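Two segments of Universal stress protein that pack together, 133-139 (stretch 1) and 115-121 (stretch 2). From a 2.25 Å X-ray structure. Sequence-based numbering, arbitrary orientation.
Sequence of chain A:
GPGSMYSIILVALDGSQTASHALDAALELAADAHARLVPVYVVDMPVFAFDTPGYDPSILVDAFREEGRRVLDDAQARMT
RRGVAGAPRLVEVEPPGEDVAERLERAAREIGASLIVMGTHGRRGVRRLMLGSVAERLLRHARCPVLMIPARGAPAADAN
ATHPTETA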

# COMPACT_ATOMS: atom_id res chain seq x y z
N SER A 133 -6.36 12.85 3.02
CA SER A 133 -7.78 12.78 3.37
C SER A 133 -8.48 11.72 2.53
O SER A 133 -9.15 10.83 3.07
CB SER A 133 -8.44 14.15 3.19
OG SER A 133 -9.72 14.18 3.80
N VAL A 134 -8.34 11.82 1.22
CA VAL A 134 -8.85 10.81 0.30
C VAL A 134 -8.16 9.48 0.59
O VAL A 134 -8.78 8.41 0.55
CB VAL A 134 -8.65 11.22 -1.17
CG1 VAL A 134 -7.27 11.82 -1.38
CG2 VAL A 134 -8.88 10.04 -2.11
N ALA A 135 -6.87 9.56 0.91
CA ALA A 135 -6.11 8.38 1.31
C ALA A 135 -6.61 7.85 2.65
O ALA A 135 -6.78 6.64 2.82
CB ALA A 135 -4.63 8.72 1.40
N GLU A 136 -6.86 8.76 3.58
CA GLU A 136 -7.41 8.40 4.88
C GLU A 136 -8.81 7.80 4.73
O GLU A 136 -9.21 6.94 5.51
CB GLU A 136 -7.46 9.62 5.81
N ARG A 137 -9.53 8.27 3.72
CA ARG A 137 -10.87 7.75 3.43
C ARG A 137 -10.79 6.31 2.94
O ARG A 137 -11.39 5.41 3.54
CB ARG A 137 -11.57 8.62 2.38
N LEU A 138 -10.04 6.09 1.86
CA LEU A 138 -9.85 4.77 1.27
C LEU A 138 -9.33 3.75 2.28
O LEU A 138 -9.68 2.57 2.21
CB LEU A 138 -8.90 4.86 0.08
CG LEU A 138 -9.55 5.12 -1.28
CD1 LEU A 138 -8.58 5.66 -2.29
CD2 LEU A 138 -10.17 3.86 -1.82
N LEU A 139 -8.50 4.20 3.21
CA LEU A 139 -7.97 3.33 4.25
C LEU A 139 -9.05 3.03 5.28
O LEU A 139 -9.22 1.88 5.70
CB LEU A 139 -6.76 3.97 4.93
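Stretch 2 115-121: LIVMGTH

The packing of residues 115-121 on residues 133-139 is a small, wholly apolar helix-on-strand contact, in which alternate residues of an extended strand meet one face of a helix and no hydrogen bond joins the two stretches. It illustrates a general rule of α/β architecture: a strand offers every second side chain to the layer above it, whereas a helix offers positions spaced three or four residues apart, and the two periodicities can be matched over a short distance.

The helix covers 134-139 and continues later in the chain. Three i to i+4 bonds hold this turn: Arg137 N donates to Ser133 O at 2.7 Å, Leu138 N to Val134 O at 2.9 Å, and Leu139 N to Ala135 O at 3.0 Å. Stretch 2 is extended, with phi/psi values of -117/124° at Ile116 and -133/147° at Met118. The strand runs broadly against the helix, its N-to-C direction making an angle of 142° with that of the helix (signed crossing angle -142°), and the axes approach to 9.7 Å. The register follows from this reversed course: Ala135 CA lies 7.1 Å from Met118 CA, while one turn further along the helix Leu138 CA lies 9.2 Å from Ile116 CA, so that advancing along the helix means moving back along the strand.

Alternation is plain in the strand. Ile116, Met118 and Thr120 direct their CA-to-CB bonds toward the helix; Val117, between the first two, is out of reach, and Gly119 has no side chain to contribute. On the helix the corresponding pair is Ala135 and Leu138, both directed toward the strand, with Val134 directed sideways.

Met118 is the hub of the arrangement, touching three helix residues. Its chi1 of -103° lies between the usual wells, while chi2 is t and chi3 is m, and the terminal methyl comes to rest between Ala135 and Leu138. Met118 CE is 3.5 Å from Ala135 CA and 3.8 Å from Ala135 CB, and Leu138 CD1 approaches Met118 CE to 3.4 Å, a close van der Waals contact. The methyl of Ala135 leaves Met118 CE close to the helix backbone, where the CA atoms are also nearer than at Leu138 and Ile116. Val134 adds a looser contact, its CG2 4.0 Å from Met118 SD.

The remaining contacts extend the patch in both directions along the strand. Toward its beginning, Leu138 CD2 meets Ile116 CD1 at 4.1 Å, bridging the wider backbone gap with two branched aliphatic side chains. Further along the chain, Ala135 CB lies 3.7 Å from Thr120 CG2; the threonine thus presents its methyl to the helix, while its hydroxyl is hydrogen-bonded elsewhere in the structure. Together these contacts bury 236 Å², summed over both sides, a modest area.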

# COMPACT_ATOMS: atom_id res chain seq x y z
N LEU A 115 -5.74 -3.58 -6.65
CA LEU A 115 -4.86 -2.69 -5.90
C LEU A 115 -5.03 -1.24 -6.34
O LEU A 115 -5.12 -0.95 -7.53
CB LEU A 115 -3.40 -3.12 -6.06
CG LEU A 115 -2.36 -2.20 -5.40
CD1 LEU A 115 -2.53 -2.19 -3.89
CD2 LEU A 115 -0.95 -2.63 -5.79
N ILE A 116 -5.06 -0.33 -5.37
CA ILE A 116 -5.12 1.10 -5.65
C ILE A 116 -3.87 1.80 -5.13
O ILE A 116 -3.55 1.71 -3.94
CB ILE A 116 -6.36 1.76 -5.03
CG1 ILE A 116 -7.64 1.20 -5.67
CG2 ILE A 116 -6.30 3.27 -5.20
CD1 ILE A 116 -8.90 1.79 -5.10
N VAL A 117 -3.18 2.50 -6.01
CA VAL A 117 -1.95 3.21 -5.65
C VAL A 117 -2.20 4.71 -5.57
O VAL A 117 -2.77 5.30 -6.48
CB VAL A 117 -0.83 2.91 -6.66
CG1 VAL A 117 0.38 3.80 -6.39
CG2 VAL A 117 -0.45 1.44 -6.62
N MET A 118 -1.79 5.32 -4.46
CA MET A 118 -2.00 6.75 -4.25
C MET A 118 -0.75 7.46 -3.76
O MET A 118 0.06 6.89 -3.03
CB MET A 118 -3.12 6.97 -3.24
CG MET A 118 -4.44 7.38 -3.85
SD MET A 118 -5.64 7.74 -2.56
CE MET A 118 -5.34 6.34 -1.49
N GLY A 119 -0.60 8.72 -4.17
CA GLY A 119 0.46 9.56 -3.66
C GLY A 119 -0.02 10.33 -2.45
O GLY A 119 -1.15 10.83 -2.44
N THR A 120 0.82 10.41 -1.42
CA THR A 120 0.44 11.10 -0.19
C THR A 120 1.52 12.07 0.26
O THR A 120 2.52 12.27 -0.43
CB THR A 120 0.15 10.10 0.95
OG1 THR A 120 1.28 9.23 1.12
CG2 THR A 120 -1.08 9.27 0.64
N HIS A 121 1.31 12.69 1.42
CA HIS A 121 2.27 13.63 1.98
C HIS A 121 2.76 13.17 3.35
O HIS A 121 2.18 13.53 4.38
CB HIS A 121 1.66 15.02 2.09
CG HIS A 121 1.62 15.77 0.79
ND1 HIS A 121 1.25 15.17 -0.39
CD2 HIS A 121 1.89 17.06 0.50
CE1 HIS A 121 1.30 16.06 -1.37
NE2 HIS A 121 1.69 17.21 -0.85